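Local coordinates for type IV secretion system protein VirB11 (Brucella suis, PDB 2GZA) that hydrolyses ATP as a hexameric cytoplasmic ATPase of the VirB type IV secretion system, a virulence apparatus of this bacterium, at residues Arg176-Ala181 and Lys193-Glu198; Thr282-Gly287 and Phe293-Leu298. All coordinates share one frame; numbering follows the deposited sequence.

Contact 1: residues Arg176-Ala181 and Lys193-Glu198; sequences RVIVVA and KALMQE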
loop_
_atom_site.group_PDB
_atom_site.type_symbol
_atom_site.label_atom_id
_atom_site.label_comp_id
_atom_site.label_asym_id
_atom_site.label_seq_id
_atom_site.Cartn_x
_atom_site.Cartn_y
_atom_site.Cartn_z
ATOM N N ARG C 176 18.989 21.109 24.390
ATOM C CA ARG C 176 17.742 20.437 24.030
ATOM C C ARG C 176 17.204 21.001 22.726
ATOM O O ARG C 176 17.330 22.196 22.465
ATOM C CB ARG C 176 16.668 20.629 25.114
ATOM C CG ARG C 176 17.024 20.177 26.523
ATOM C CD ARG C 176 17.359 18.699 26.614
ATOM N NE ARG C 176 18.796 18.476 26.445
ATOM C CZ ARG C 176 19.353 17.315 26.109
ATOM N NH1 ARG C 176 18.596 16.248 25.893
ATOM N NH2 ARG C 176 20.669 17.226 25.979
ATOM N N VAL C 177 16.599 20.145 21.914
ATOM C CA VAL C 177 15.927 20.592 20.701
ATOM C C VAL C 177 14.595 21.205 21.104
ATOM O O VAL C 177 13.764 20.550 21.739
ATOM C CB VAL C 177 15.708 19.439 19.706
ATOM C CG1 VAL C 177 14.896 19.913 18.504
ATOM C CG2 VAL C 177 17.030 18.871 19.270
ATOM N N ILE C 178 14.407 22.471 20.751
ATOM C CA ILE C 178 13.244 23.238 21.191
ATOM C C ILE C 178 12.433 23.734 20.007
ATOM O O ILE C 178 12.966 24.371 19.094
ATOM C CB ILE C 178 13.655 24.435 22.081
ATOM C CG1 ILE C 178 14.459 23.949 23.287
ATOM C CG2 ILE C 178 12.418 25.229 22.530
ATOM C CD1 ILE C 178 15.328 25.016 23.927
ATOM N N VAL C 179 11.141 23.425 20.036
ATOM C CA VAL C 179 10.183 23.936 19.058
ATOM C C VAL C 179 9.277 24.977 19.718
ATOM O O VAL C 179 8.567 24.678 20.671
ATOM C CB VAL C 179 9.294 22.802 18.451
ATOM C CG1 VAL C 179 8.252 23.384 17.487
ATOM C CG2 VAL C 179 10.139 21.755 17.749
ATOM N N VAL C 180 9.316 26.201 19.216
ATOM C CA VAL C 180 8.425 27.252 19.699
ATOM C C VAL C 180 7.113 27.205 18.910
ATOM O O VAL C 180 7.101 27.401 17.699
ATOM C CB VAL C 180 9.087 28.641 19.601
ATOM C CG1 VAL C 180 8.122 29.733 20.039
ATOM C CG2 VAL C 180 10.357 28.678 20.445
ATOM N N ALA C 181 6.017 26.914 19.596
ATOM C CA ALA C 181 4.734 26.765 18.933
ATOM C C ALA C 181 3.769 27.880 19.288
ATOM O O ALA C 181 3.907 28.542 20.313
ATOM C CB ALA C 181 4.123 25.411 19.241
ATOM N N LYS C 193 13.987 34.258 19.511
ATOM C CA LYS C 193 15.123 35.176 19.657
ATOM C C LYS C 193 15.568 35.332 21.112
ATOM O O LYS C 193 16.764 35.442 21.384
ATOM C CB LYS C 193 14.811 36.547 19.052
ATOM C CG LYS C 193 14.786 36.558 17.535
ATOM C CD LYS C 193 15.198 37.909 16.966
ATOM C CE LYS C 193 14.039 38.888 16.926
ATOM N NZ LYS C 193 14.333 40.051 16.043
ATOM N N ALA C 194 14.610 35.340 22.035
ATOM C CA ALA C 194 14.927 35.381 23.456
ATOM C C ALA C 194 15.710 34.138 23.855
ATOM O O ALA C 194 16.676 34.223 24.600
ATOM C CB ALA C 194 13.662 35.508 24.290
ATOM N N LEU C 195 15.289 32.987 23.347
ATOM C CA LEU C 195 15.947 31.714 23.644
ATOM C C LEU C 195 17.346 31.616 23.043
ATOM O O LEU C 195 18.233 30.975 23.613
ATOM C CB LEU C 195 15.096 30.531 23.171
ATOM C CG LEU C 195 13.783 30.244 23.903
ATOM C CD1 LEU C 195 13.004 29.164 23.181
ATOM C CD2 LEU C 195 14.017 29.855 25.358
ATOM N N MET C 196 17.535 32.250 21.892
ATOM C CA MET C 196 18.824 32.271 21.210
ATOM C C MET C 196 19.867 33.072 21.977
ATOM O O MET C 196 21.066 32.797 21.870
ATOM C CB MET C 196 18.668 32.812 19.793
ATOM C CG MET C 196 18.278 31.769 18.757
ATOM S SD MET C 196 17.389 32.433 17.320
ATOM C CE MET C 196 18.419 33.804 16.834
ATOM N N GLN C 197 19.415 34.053 22.752
ATOM C CA GLN C 197 20.322 34.846 23.579
ATOM C C GLN C 197 20.916 34.020 24.723
ATOM O O GLN C 197 21.891 34.421 25.343
ATOM C CB GLN C 197 19.620 36.101 24.097
ATOM C CG GLN C 197 19.327 37.146 23.023
ATOM C CD GLN C 197 20.568 37.569 22.244
ATOM O OE1 GLN C 197 20.633 37.402 21.027
ATOM N NE2 GLN C 197 21.557 38.107 22.946
ATOM N N GLU C 198 20.325 32.859 24.979
ATOM C CA GLU C 198 20.800 31.942 26.016
ATOM C C GLU C 198 21.884 30.989 25.511
ATOM O O GLU C 198 22.511 30.285 26.303
ATOM C CB GLU C 198 19.640 31.135 26.607
ATOM C CG GLU C 198 18.514 31.967 27.211
ATOM C CD GLU C 198 18.983 32.941 28.283
ATOM O OE1 GLU C 198 18.457 34.075 28.311
ATOM O OE2 GLU C 198 19.869 32.581 29.095
#
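Leu195 meets the strand through one methyl group: CD1 lies 3.8 Å from Val180 CG2 and 4.0 Å from Ile178 CG2, so the helix residue bridges two branched side chains two positions apart on strand 178-182. Both strand residues direct their CB toward the helix, whereas Val179 between them turns to the opposite face of the sheet. The two CG2 methyls reach the same target by different torsions. In Ile178 chi1 of -57° sets CG1 beside the backbone N and CG2 anti to it; in Val180 chi1 of 177° puts CG1 in that anti position and turns CG2 back beside the N. Leu195 has an extended outer torsion, chi2 172°, which carries CD1 out from the helix to the two methyls.

The predicted ATP-binding residues Gly182-Thr189 run from the end of the strand into the first turn of helix 188-196, giving the strand, P-loop and helix order of a Walker A motif. Leu168 and Val172 of helix 164-173 add further apolar cover beside Leu195 and Ile178. With no hydrogen bond across the segments and just 98 Å² buried between them, the pairing has no directional bond and rests on three branched side chains meeting through single methyls.

Contact 2: residues Thr282-Gly287 and Phe293-Leu298; sequences TSCHAG and FERLAL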
loop_
_atom_site.group_PDB
_atom_site.type_symbol
_atom_site.label_atom_id
_atom_site.label_comp_id
_atom_site.label_asym_id
_atom_site.label_seq_id
_atom_site.Cartn_x
_atom_site.Cartn_y
_atom_site.Cartn_z
ATOM N N THR C 282 13.584 25.976 16.724
ATOM C CA THR C 282 12.766 26.292 15.556
ATOM C C THR C 282 11.356 26.684 15.992
ATOM O O THR C 282 11.055 26.703 17.185
ATOM C CB THR C 282 12.741 25.114 14.547
ATOM O OG1 THR C 282 12.041 25.505 13.362
ATOM C CG2 THR C 282 12.080 23.878 15.141
ATOM N N SER C 283 10.496 27.007 15.035
ATOM C CA SER C 283 9.109 27.315 15.354
ATOM C C SER C 283 8.135 26.574 14.443
ATOM O O SER C 283 8.523 26.026 13.407
ATOM C CB SER C 283 8.856 28.812 15.271
ATOM O OG SER C 283 8.781 29.220 13.922
ATOM N N CYS C 284 6.861 26.584 14.829
ATOM C CA CYS C 284 5.820 25.915 14.081
ATOM C C CYS C 284 4.468 26.502 14.479
ATOM O O CYS C 284 4.167 26.613 15.660
ATOM C CB CYS C 284 5.875 24.411 14.382
ATOM S SG CYS C 284 4.668 23.371 13.536
ATOM N N HIS C 285 3.665 26.898 13.493
ATOM C CA HIS C 285 2.272 27.288 13.740
ATOM C C HIS C 285 1.487 26.081 14.216
ATOM O O HIS C 285 1.384 25.094 13.490
ATOM C CB HIS C 285 1.606 27.831 12.473
ATOM C CG HIS C 285 2.307 29.002 11.871
ATOM N ND1 HIS C 285 2.087 30.295 12.288
ATOM C CD2 HIS C 285 3.227 29.072 10.884
ATOM C CE1 HIS C 285 2.849 31.113 11.586
ATOM N NE2 HIS C 285 3.547 30.396 10.726
ATOM N N ALA C 286 0.951 26.161 15.431
ATOM C CA ALA C 286 0.121 25.097 15.999
ATOM C C ALA C 286 -0.747 25.636 17.124
ATOM O O ALA C 286 -0.385 26.611 17.779
ATOM C CB ALA C 286 0.978 23.938 16.482
ATOM N N GLY C 287 -1.894 25.003 17.340
ATOM C CA GLY C 287 -2.850 25.445 18.346
ATOM C C GLY C 287 -2.619 24.878 19.731
ATOM O O GLY C 287 -3.364 25.197 20.653
ATOM N N PHE C 293 3.144 18.374 17.284
ATOM C CA PHE C 293 3.582 17.065 16.809
ATOM C C PHE C 293 2.663 16.577 15.699
ATOM O O PHE C 293 3.109 15.967 14.728
ATOM C CB PHE C 293 3.641 16.045 17.952
ATOM C CG PHE C 293 4.813 16.240 18.865
ATOM C CD1 PHE C 293 6.086 15.862 18.470
ATOM C CD2 PHE C 293 4.641 16.808 20.119
ATOM C CE1 PHE C 293 7.179 16.041 19.315
ATOM C CE2 PHE C 293 5.718 16.994 20.966
ATOM C CZ PHE C 293 6.996 16.611 20.562
ATOM N N GLU C 294 1.378 16.874 15.857
ATOM C CA GLU C 294 0.357 16.544 14.871
ATOM C C GLU C 294 0.656 17.198 13.521
ATOM O O GLU C 294 0.627 16.534 12.485
ATOM C CB GLU C 294 -1.009 17.002 15.388
ATOM C CG GLU C 294 -2.162 16.094 15.042
ATOM C CD GLU C 294 -2.150 14.780 15.806
ATOM O OE1 GLU C 294 -2.171 13.718 15.149
ATOM O OE2 GLU C 294 -2.132 14.803 17.054
ATOM N N ARG C 295 0.956 18.493 13.546
ATOM C CA ARG C 295 1.284 19.241 12.331
ATOM C C ARG C 295 2.664 18.928 11.755
ATOM O O ARG C 295 2.838 18.963 10.545
ATOM C CB ARG C 295 1.141 20.740 12.560
ATOM C CG ARG C 295 -0.305 21.203 12.623
ATOM C CD ARG C 295 -0.455 22.647 12.215
ATOM N NE ARG C 295 -0.315 22.825 10.775
ATOM C CZ ARG C 295 0.594 23.592 10.190
ATOM N NH1 ARG C 295 1.463 24.290 10.909
ATOM N NH2 ARG C 295 0.622 23.677 8.873
ATOM N N LEU C 296 3.637 18.632 12.617
ATOM C CA LEU C 296 4.982 18.252 12.169
ATOM C C LEU C 296 4.953 16.948 11.389
ATOM O O LEU C 296 5.667 16.792 10.397
ATOM C CB LEU C 296 5.958 18.142 13.344
ATOM C CG LEU C 296 6.301 19.442 14.079
ATOM C CD1 LEU C 296 7.208 19.172 15.259
ATOM C CD2 LEU C 296 6.913 20.473 13.144
ATOM N N ALA C 297 4.104 16.030 11.839
ATOM C CA ALA C 297 3.910 14.744 11.181
ATOM C C ALA C 297 3.335 14.900 9.777
ATOM O O ALA C 297 3.756 14.201 8.861
ATOM C CB ALA C 297 3.030 13.838 12.029
ATOM N N LEU C 298 2.388 15.822 9.617
ATOM C CA LEU C 298 1.820 16.138 8.309
ATOM C C LEU C 298 2.856 16.758 7.367
ATOM O O LEU C 298 2.823 16.523 6.162
ATOM C CB LEU C 298 0.613 17.063 8.465
ATOM C CG LEU C 298 -0.805 16.527 8.742
ATOM C CD1 LEU C 298 -0.851 15.206 9.513
ATOM C CD2 LEU C 298 -1.662 17.594 9.426
#
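Arg295 and His285 join strand 281-285 to helix 289-300 on the edge of the mixed sheet in this P-loop NTPase domain. Arg295 NH1 donates to the backbone carbonyl His285 O over 2.7 Å, with an N-H...O angle of 149°. NH1 lies in the carbonyl plane and meets a lone pair of His285 O, while the oxygen sits near the edge of the guanidinium, 16° out of its plane. A bend at chi3 lays the end of the arginine chain beside this carbonyl.

One residue earlier on the strand the contact becomes apolar. Cys284 directs its CB toward the helix, and its SG packs against Leu296 CD2 at 3.7 Å. Leu296 leaves the helix obliquely to the strand; chi2 sets CD1 anti to CA, and the other branch, CD2, is the one that meets the sulfur. The short segment axes run nearly at right angles, 95°, with a closest approach of 9.0 Å, a gap spanned by these side chains.

Farther out, Leu296 also touches Leu261, and Cys284 touches Met299 on a later turn of the helix. Arg295 has a second polar partner across the subunit interface: its NE donates to Asn271 OD1 of a neighbouring subunit, so two nitrogens of one guanidinium are held by different chains. The His285 side chain approaches Thr184 and Lys188 of the predicted ATP site, near a bound sulfate. On the strand side of the arginine, Cys284 SG stands obliquely to the guanidinium, 4.2 Å from Arg295 NH1.

Overall arrangement
Contacts 1 and 2 share the mixed sheet, in which strands 178-182 and 281-285 run parallel as neighbours. Probable hydrogen bonds join them directly, Val180 N to Thr282 O at 2.7 Å and Ile178 O to Thr282 N at 2.9 Å, although the contact centres lie about 15 Å apart. Each strand carries a different helix, 188-196 in contact 1 and 289-300 in contact 2. The centre of contact 1 lies about 13 Å from the centre of the chain, that of contact 2 about 19 Å, and contact 1 is wholly apolar. Contact 2, on an outermost strand of the sheet, is largely buried too, but buries about twice the area and adds a charged donor to its apolar packing. Both also touch the second subunit.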